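PDB 4MF9: hemin degrading factor from Pseudomonas aeruginosa, which binds heme and is thought to take part in its trafficking and degradation, helping the bacterium use iron from its host. Local coordinates for residues 78-83 with 89-94; 273-278 with 294-299. All blocks are in the same frame, centred on the assembly; numbering follows the deposited sequence.

Contact 1 (78-83 with 89-94)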
ATOM      1  N   PRO A  78      10.184 -15.346   8.303  1.00 22.52           N
ATOM      2  CA  PRO A  78       9.131 -15.108   7.312  1.00 21.66           C
ATOM      3  C   PRO A  78       7.856 -14.585   7.955  1.00 21.48           C
ATOM      4  O   PRO A  78       7.314 -15.213   8.871  1.00 22.72           O
ATOM      5  CB  PRO A  78       8.888 -16.502   6.715  1.00 17.28           C
ATOM      6  CG  PRO A  78      10.186 -17.209   6.902  1.00 19.85           C
ATOM      7  CD  PRO A  78      10.718 -16.718   8.223  1.00 24.82           C
ATOM      8  N   ILE A  79       7.387 -13.443   7.466  1.00 15.65           N
ATOM      9  CA  ILE A  79       6.141 -12.858   7.927  1.00 13.80           C
ATOM     10  C   ILE A  79       5.205 -12.627   6.756  1.00 15.09           C
ATOM     11  O   ILE A  79       5.510 -12.984   5.607  1.00 15.72           O
ATOM     12  CB  ILE A  79       6.389 -11.507   8.629  1.00 13.57           C
ATOM     13  CG1 ILE A  79       7.450 -10.691   7.884  1.00 12.88           C
ATOM     14  CG2 ILE A  79       6.818 -11.727  10.081  1.00 14.86           C
ATOM     15  CD1 ILE A  79       6.893  -9.789   6.760  1.00 12.25           C
ATOM     16  N   MET A  80       4.090 -12.012   7.024  1.00 11.62           N
ATOM     17  CA  MET A  80       3.259 -11.487   5.991  1.00 13.61           C
ATOM     18  C   MET A  80       3.057  -9.971   6.180  1.00 14.02           C
ATOM     19  O   MET A  80       2.639  -9.533   7.221  1.00 12.09           O
ATOM     20  CB  MET A  80       1.925 -12.199   5.986  1.00 13.16           C
ATOM     21  CG  MET A  80       0.993 -11.812   4.904  1.00 12.40           C
ATOM     22  SD  MET A  80      -0.014 -10.422   5.176  1.00 13.76           S
ATOM     23  CE  MET A  80      -1.330 -10.998   6.222  1.00 14.87           C
ATOM     24  N   ALA A  81       3.370  -9.226   5.147  1.00 11.93           N
ATOM     25  CA  ALA A  81       3.242  -7.775   5.170  1.00 10.36           C
ATOM     26  C   ALA A  81       1.925  -7.412   4.516  1.00 11.68           C
ATOM     27  O   ALA A  81       1.578  -7.962   3.458  1.00 11.80           O
ATOM     28  CB  ALA A  81       4.416  -7.116   4.432  1.00 12.64           C
ATOM     29  N   LEU A  82       1.187  -6.496   5.134  1.00  9.29           N
ATOM     30  CA  LEU A  82      -0.119  -6.094   4.612  1.00  8.71           C
ATOM     31  C   LEU A  82      -0.167  -4.592   4.439  1.00  9.55           C
ATOM     32  O   LEU A  82      -0.070  -3.840   5.410  1.00  8.34           O
ATOM     33  CB  LEU A  82      -1.254  -6.534   5.545  1.00 11.85           C
ATOM     34  CG  LEU A  82      -2.705  -6.651   5.036  1.00 16.10           C
ATOM     35  CD1 LEU A  82      -3.536  -7.430   6.074  1.00 15.62           C
ATOM     36  CD2 LEU A  82      -3.368  -5.312   4.763  1.00 13.68           C
ATOM     37  N   THR A  83      -0.330  -4.151   3.194  1.00  6.81           N
ATOM     38  CA  THR A  83      -0.459  -2.729   2.902  1.00  8.62           C
ATOM     39  C   THR A  83      -1.656  -2.544   1.993  1.00  7.25           C
ATOM     40  O   THR A  83      -1.818  -3.297   1.045  1.00  7.61           O
ATOM     41  CB  THR A  83       0.780  -2.227   2.176  1.00  9.85           C
ATOM     42  OG1 THR A  83       1.917  -2.437   3.019  1.00  8.42           O
ATOM     43  CG2 THR A  83       0.643  -0.761   1.829  1.00  7.14           C
ATOM     44  N   VAL A  89      -5.969  -4.344  -1.423  1.00 10.08           N
ATOM     45  CA  VAL A  89      -5.142  -4.911  -0.371  1.00 11.06           C
ATOM     46  C   VAL A  89      -4.040  -5.782  -0.957  1.00 10.82           C
ATOM     47  O   VAL A  89      -4.306  -6.690  -1.746  1.00 10.30           O
ATOM     48  CB  VAL A  89      -5.974  -5.805   0.563  1.00 11.60           C
ATOM     49  CG1 VAL A  89      -5.083  -6.408   1.626  1.00 12.34           C
ATOM     50  CG2 VAL A  89      -7.122  -5.013   1.175  1.00 15.46           C
ATOM     51  N   HIS A  90      -2.810  -5.511  -0.532  1.00  8.47           N
ATOM     52  CA  HIS A  90      -1.624  -6.222  -0.989  1.00 10.71           C
ATOM     53  C   HIS A  90      -1.051  -7.041   0.192  1.00 11.15           C
ATOM     54  O   HIS A  90      -0.675  -6.472   1.226  1.00 10.39           O
ATOM     55  CB  HIS A  90      -0.624  -5.158  -1.454  1.00  8.55           C
ATOM     56  CG  HIS A  90       0.464  -5.655  -2.357  1.00 10.54           C
ATOM     57  ND1 HIS A  90       1.437  -6.539  -1.945  1.00 11.95           N
ATOM     58  CD2 HIS A  90       0.783  -5.309  -3.627  1.00  9.50           C
ATOM     59  CE1 HIS A  90       2.291  -6.744  -2.934  1.00 11.41           C
ATOM     60  NE2 HIS A  90       1.913  -6.015  -3.967  1.00 12.34           N
ATOM     61  N   GLU A  91      -0.985  -8.348   0.079  1.00 11.33           N
ATOM     62  CA  GLU A  91      -0.388  -9.205   1.085  1.00 11.79           C
ATOM     63  C   GLU A  91       0.765  -9.991   0.545  1.00 12.89           C
ATOM     64  O   GLU A  91       0.591 -10.846  -0.277  1.00 13.24           O
ATOM     65  CB  GLU A  91      -1.405 -10.172   1.733  1.00 14.69           C
ATOM     66  CG  GLU A  91      -2.543  -9.511   2.417  1.00 15.86           C
ATOM     67  CD  GLU A  91      -3.607 -10.430   3.016  1.00 19.49           C
ATOM     68  OE1 GLU A  91      -3.467 -11.601   3.128  1.00 16.31           O
ATOM     69  OE2 GLU A  91      -4.562  -9.880   3.424  1.00 21.03           O
ATOM     70  N   ARG A  92       1.955  -9.762   1.061  1.00 13.06           N
ATOM     71  CA  ARG A  92       3.138 -10.427   0.562  1.00 12.34           C
ATOM     72  C   ARG A  92       3.864 -11.153   1.668  1.00 15.90           C
ATOM     73  O   ARG A  92       4.006 -10.639   2.724  1.00 13.56           O
ATOM     74  CB  ARG A  92       4.074  -9.451  -0.094  1.00 12.90           C
ATOM     75  CG  ARG A  92       5.079 -10.008  -1.058  1.00 13.49           C
ATOM     76  CD  ARG A  92       4.465 -10.949  -2.059  1.00 17.21           C
ATOM     77  NE  ARG A  92       5.370 -11.294  -3.155  1.00 19.53           N
ATOM     78  CZ  ARG A  92       6.284 -12.228  -3.120  1.00 21.23           C
ATOM     79  NH1 ARG A  92       6.506 -12.934  -2.035  1.00 16.01           N
ATOM     80  NH2 ARG A  92       7.029 -12.424  -4.177  1.00 21.96           N
ATOM     81  N   LYS A  93       4.351 -12.340   1.395  1.00 14.09           N
ATOM     82  CA  LYS A  93       5.044 -13.140   2.385  1.00 14.58           C
ATOM     83  C   LYS A  93       6.531 -13.232   2.144  1.00 16.09           C
ATOM     84  O   LYS A  93       6.949 -13.293   1.013  1.00 16.52           O
ATOM     85  CB  LYS A  93       4.465 -14.530   2.462  1.00 15.30           C
ATOM     86  CG  LYS A  93       3.062 -14.606   2.937  1.00 17.00           C
ATOM     87  CD  LYS A  93       2.668 -16.041   3.037  1.00 22.27           C
ATOM     88  CE  LYS A  93       1.189 -16.206   2.920  1.00 26.98           C
ATOM     89  NZ  LYS A  93       0.846 -17.644   3.013  1.00 32.24           N
ATOM     90  N   GLY A  94       7.302 -13.205   3.227  1.00 15.66           N
ATOM     91  CA  GLY A  94       8.752 -13.290   3.175  1.00 19.21           C
ATOM     92  C   GLY A  94       9.386 -12.689   4.418  1.00 15.42           C
ATOM     93  O   GLY A  94       8.708 -12.078   5.236  1.00 14.73           O
TER
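Met80 and Glu91 meet across the middle of an antiparallel beta hairpin, in which strand 78-84 turns back into strand 88-93 within a larger antiparallel sheet of the HemS/ChuX fold. The thioether lies over the aliphatic stem of the glutamate, with Met80 SD 3.7 Å from Glu91 CB. Met80 reaches there because CG stands opposite the backbone N (chi1 -176°) and the chain then bends twice, carrying CE toward the carboxylate. Next to this contact, Leu82 runs alongside Glu91 and points the same way, its CD1 3.8 Å from Glu91 OE2. Leu82 CD2 in turn meets Val89 CG1 at 3.7 Å. Met80, Leu82, Glu91 and Lys93 share one sheet face, with Met80 CG 4.0 Å from Lys93 CG, and the stems of the charged residues pack against the apolar groups.

Three pairs of backbone bonds fix this spacing: Ile79 with Gly94, Ala81 with Arg92, and Thr83 with His90. Between them lie the non-hydrogen-bonded pairs Met80-Lys93 and Leu82-Glu91, where CA-H groups lean on carbonyls, as in Glu91 CA to Ala81 O at 3.3 Å. The opposite face bears Ala81, Thr83, His90 and Arg92 and turns toward strand 271-277. There Gln273 hydrogen-bonds through OE1 to Thr83 OG1 and through NE2 to His90 ND1 and Ala81 O, while Arg92 forms a salt bridge with Asp114 and donates from NE to His275. At Gly94 the chain turns a corner, and the bond from Ile79 N to Gly94 O is 2.9 Å long and nearly straight, yet the nitrogen sits well above the carbonyl plane, 58° out of it.

Contact 2 (273-278 with 294-299); sequences QIHTGP and PEFNLH
His275 NE2 faces two carbonyl oxygens further along its own segment, Gly277 O and Pro278 O, and makes a weak hydrogen bond to each. The bond to Pro278 O is the straighter of the two, 3.3 Å from His275 NE2, and this oxygen lies at the edge of the imidazole, in its plane. Gly277 O is 3.4 Å from His275 NE2 and is met at a much more bent angle. At the other nitrogen, His275 ND1 accepts from Arg92 NE; together with the two weak bonds this restrains the rotation of the ring.

Held in this way, the imidazole presents one face to Phe296. The two rings form an offset stack, with centroids 3.9 Å apart and planes only 4° from parallel. Phe296 CD2 sits over the centre of the imidazole, and His275 CG over the centre of the phenyl ring; the closest atoms are His275 CD2 and Phe296 CE2, at 3.5 Å. The methylene adds a CH-pi contact, since His275 CB lies 3.7 Å from the Phe296 ring centroid and above its face.

The stack joins two antiparallel sheets of the HemS/ChuX fold: strand 271-277 belongs to the one that also contributes heme-pocket residues, strand 296-301 to the other. No backbone hydrogen bond links the two segments, whose nearest CA atoms are 7.5 Å apart, and the rings bridge the interval. In both residues the first torsion is near trans (162° in His275), which turns the rings toward each other between the sheets. Beyond the stack, the phenyl ring also meets His90, inclined to it by about 50°, and Phe296 packs on Val291 of the adjoining strand 288-293.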
ATOM      1  N   GLN A 273       3.854  -0.931  -1.205  1.00  7.19           N
ATOM      2  CA  GLN A 273       4.263  -2.330  -1.177  1.00  9.69           C
ATOM      3  C   GLN A 273       4.213  -2.891  -2.601  1.00  8.87           C
ATOM      4  O   GLN A 273       3.290  -2.605  -3.358  1.00  6.20           O
ATOM      5  CB  GLN A 273       3.325  -3.126  -0.264  1.00  8.50           C
ATOM      6  CG  GLN A 273       3.674  -4.596  -0.101  1.00  9.41           C
ATOM      7  CD  GLN A 273       2.976  -5.232   1.113  1.00  9.74           C
ATOM      8  OE1 GLN A 273       3.011  -4.693   2.228  1.00 10.96           O
ATOM      9  NE2 GLN A 273       2.343  -6.372   0.895  1.00 10.94           N
ATOM     10  N   ILE A 274       5.210  -3.698  -2.952  1.00 10.60           N
ATOM     11  CA  ILE A 274       5.414  -4.115  -4.336  1.00  9.95           C
ATOM     12  C   ILE A 274       5.548  -5.632  -4.404  1.00 12.01           C
ATOM     13  O   ILE A 274       6.198  -6.246  -3.554  1.00 13.72           O
ATOM     14  CB  ILE A 274       6.710  -3.470  -4.912  1.00 10.42           C
ATOM     15  CG1 ILE A 274       6.715  -1.961  -4.680  1.00 11.44           C
ATOM     16  CG2 ILE A 274       6.847  -3.747  -6.398  1.00 12.58           C
ATOM     17  CD1 ILE A 274       8.112  -1.327  -4.708  1.00 10.03           C
ATOM     18  N   HIS A 275       4.904  -6.235  -5.397  1.00 12.10           N
ATOM     19  CA  HIS A 275       5.130  -7.635  -5.722  1.00 14.23           C
ATOM     20  C   HIS A 275       5.826  -7.697  -7.067  1.00 17.27           C
ATOM     21  O   HIS A 275       5.379  -7.057  -8.011  1.00 16.14           O
ATOM     22  CB  HIS A 275       3.816  -8.383  -5.837  1.00 13.30           C
ATOM     23  CG  HIS A 275       3.928  -9.685  -6.577  1.00 18.78           C
ATOM     24  ND1 HIS A 275       4.498 -10.810  -6.019  1.00 17.94           N
ATOM     25  CD2 HIS A 275       3.554 -10.035  -7.831  1.00 16.83           C
ATOM     26  CE1 HIS A 275       4.457 -11.801  -6.893  1.00 18.77           C
ATOM     27  NE2 HIS A 275       3.898 -11.356  -8.006  1.00 16.49           N
ATOM     28  N   THR A 276       6.915  -8.457  -7.150  1.00 17.39           N
ATOM     29  CA  THR A 276       7.576  -8.714  -8.425  1.00 17.54           C
ATOM     30  C   THR A 276       7.487 -10.202  -8.735  1.00 19.12           C
ATOM     31  O   THR A 276       7.810 -11.037  -7.894  1.00 21.55           O
ATOM     32  CB  THR A 276       9.050  -8.283  -8.400  1.00 17.92           C
ATOM     33  OG1 THR A 276       9.137  -6.884  -8.091  1.00 13.30           O
ATOM     34  CG2 THR A 276       9.704  -8.536  -9.745  1.00 19.86           C
ATOM     35  N   GLY A 277       7.022 -10.532  -9.932  1.00 18.96           N
ATOM     36  CA  GLY A 277       6.931 -11.919 -10.343  1.00 20.94           C
ATOM     37  C   GLY A 277       5.625 -12.211 -11.038  1.00 18.26           C
ATOM     38  O   GLY A 277       4.801 -11.319 -11.240  1.00 18.97           O
ATOM     39  N   PRO A 278       5.406 -13.443 -11.439  1.00 24.81           N
ATOM     40  CA  PRO A 278       4.143 -13.826 -12.087  1.00 20.96           C
ATOM     41  C   PRO A 278       2.979 -13.899 -11.134  1.00 18.88           C
ATOM     42  O   PRO A 278       3.178 -13.942  -9.978  1.00 23.84           O
ATOM     43  CB  PRO A 278       4.452 -15.208 -12.617  1.00 25.06           C
ATOM     44  CG  PRO A 278       5.411 -15.721 -11.646  1.00 28.12           C
ATOM     45  CD  PRO A 278       6.312 -14.579 -11.337  1.00 23.86           C
ATOM     46  N   PRO A 294       0.642 -18.636  -3.432  1.00 27.67           N
ATOM     47  CA  PRO A 294       1.182 -19.053  -2.154  1.00 26.56           C
ATOM     48  C   PRO A 294       1.861 -17.887  -1.413  1.00 29.07           C
ATOM     49  O   PRO A 294       1.542 -17.673  -0.285  1.00 28.07           O
ATOM     50  CB  PRO A 294       2.205 -20.078  -2.573  1.00 26.83           C
ATOM     51  CG  PRO A 294       1.632 -20.680  -3.808  1.00 27.79           C
ATOM     52  CD  PRO A 294       0.538 -19.790  -4.318  1.00 25.35           C
ATOM     53  N   GLU A 295       2.744 -17.140  -2.039  1.00 24.01           N
ATOM     54  CA  GLU A 295       3.413 -16.045  -1.375  1.00 22.18           C
ATOM     55  C   GLU A 295       2.814 -14.656  -1.585  1.00 17.92           C
ATOM     56  O   GLU A 295       3.304 -13.722  -1.065  1.00 17.34           O
ATOM     57  CB  GLU A 295       4.891 -16.073  -1.662  1.00 23.84           C
ATOM     58  CG  GLU A 295       5.535 -17.425  -1.534  1.00 27.93           C
ATOM     59  CD  GLU A 295       5.596 -17.951  -0.087  1.00 32.47           C
ATOM     60  OE1 GLU A 295       5.932 -17.208   0.811  1.00 33.40           O
ATOM     61  OE2 GLU A 295       5.368 -19.150   0.150  1.00 38.56           O
ATOM     62  N   PHE A 296       1.742 -14.564  -2.323  1.00 14.20           N
ATOM     63  CA  PHE A 296       1.183 -13.268  -2.693  1.00 14.91           C
ATOM     64  C   PHE A 296      -0.330 -13.312  -2.853  1.00 15.66           C
ATOM     65  O   PHE A 296      -0.856 -14.061  -3.681  1.00 18.44           O
ATOM     66  CB  PHE A 296       1.807 -12.806  -4.019  1.00 15.03           C
ATOM     67  CG  PHE A 296       1.236 -11.515  -4.560  1.00 17.03           C
ATOM     68  CD1 PHE A 296       1.163 -10.385  -3.762  1.00 13.26           C
ATOM     69  CD2 PHE A 296       0.828 -11.421  -5.897  1.00 14.53           C
ATOM     70  CE1 PHE A 296       0.662  -9.191  -4.269  1.00 14.88           C
ATOM     71  CE2 PHE A 296       0.321 -10.243  -6.405  1.00 13.70           C
ATOM     72  CZ  PHE A 296       0.247  -9.117  -5.600  1.00 12.90           C
ATOM     73  N   ASN A 297      -1.039 -12.515  -2.096  1.00 11.23           N
ATOM     74  CA  ASN A 297      -2.448 -12.330  -2.275  1.00 13.05           C
ATOM     75  C   ASN A 297      -2.797 -10.881  -2.559  1.00 15.05           C
ATOM     76  O   ASN A 297      -2.194 -10.008  -2.029  1.00 14.34           O
ATOM     77  CB  ASN A 297      -3.219 -12.787  -1.059  1.00 18.52           C
ATOM     78  CG  ASN A 297      -3.383 -14.286  -0.975  1.00 20.07           C
ATOM     79  OD1 ASN A 297      -2.801 -15.029  -1.699  1.00 19.14           O
ATOM     80  ND2 ASN A 297      -4.228 -14.702  -0.104  1.00 22.43           N
ATOM     81  N   LEU A 298      -3.719 -10.639  -3.440  1.00 14.41           N
ATOM     82  CA  LEU A 298      -4.113  -9.301  -3.790  1.00 15.50           C
ATOM     83  C   LEU A 298      -5.622  -9.281  -3.811  1.00 15.03           C
ATOM     84  O   LEU A 298      -6.203 -10.110  -4.424  1.00 16.29           O
ATOM     85  CB  LEU A 298      -3.517  -8.932  -5.154  1.00 10.84           C
ATOM     86  CG  LEU A 298      -3.868  -7.561  -5.707  1.00  9.93           C
ATOM     87  CD1 LEU A 298      -2.969  -6.531  -5.079  1.00  9.46           C
ATOM     88  CD2 LEU A 298      -3.848  -7.448  -7.230  1.00  9.54           C
ATOM     89  N   HIS A 299      -6.233  -8.300  -3.201  1.00 11.38           N
ATOM     90  CA  HIS A 299      -7.676  -8.193  -3.168  1.00 13.15           C
ATOM     91  C   HIS A 299      -8.083  -6.823  -3.693  1.00 11.53           C
ATOM     92  O   HIS A 299      -7.869  -5.799  -3.028  1.00 12.92           O
ATOM     93  CB  HIS A 299      -8.201  -8.449  -1.736  1.00 12.44           C
ATOM     94  CG  HIS A 299      -7.712  -9.734  -1.138  1.00 11.31           C
ATOM     95  ND1 HIS A 299      -8.038 -10.971  -1.651  1.00 14.76           N
ATOM     96  CD2 HIS A 299      -6.915  -9.976  -0.067  1.00 15.69           C
ATOM     97  CE1 HIS A 299      -7.465 -11.917  -0.929  1.00 15.83           C
ATOM     98  NE2 HIS A 299      -6.773 -11.337   0.038  1.00 20.97           N
TER

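From the N terminus, contact 1 comes first: residues 78-83 and 89-94 close a short hairpin loop in the first HemS/ChuX domain. The chain then runs on to the second such domain, where contact 2 closes a longer, mostly beta excursion between 273-278 and 294-299. The two loops follow in series, neither crossing nor enclosing the other, but their centres lie only about 8 Å apart. Strands 88-93 and 296-301 are neighbours in one sheet, so that sheet draws on both domains; Val89 N to His299 O, at 2.9 Å, is probably a hydrogen bond along this seam. Strand 271-277 of the second sheet packs against the hairpin.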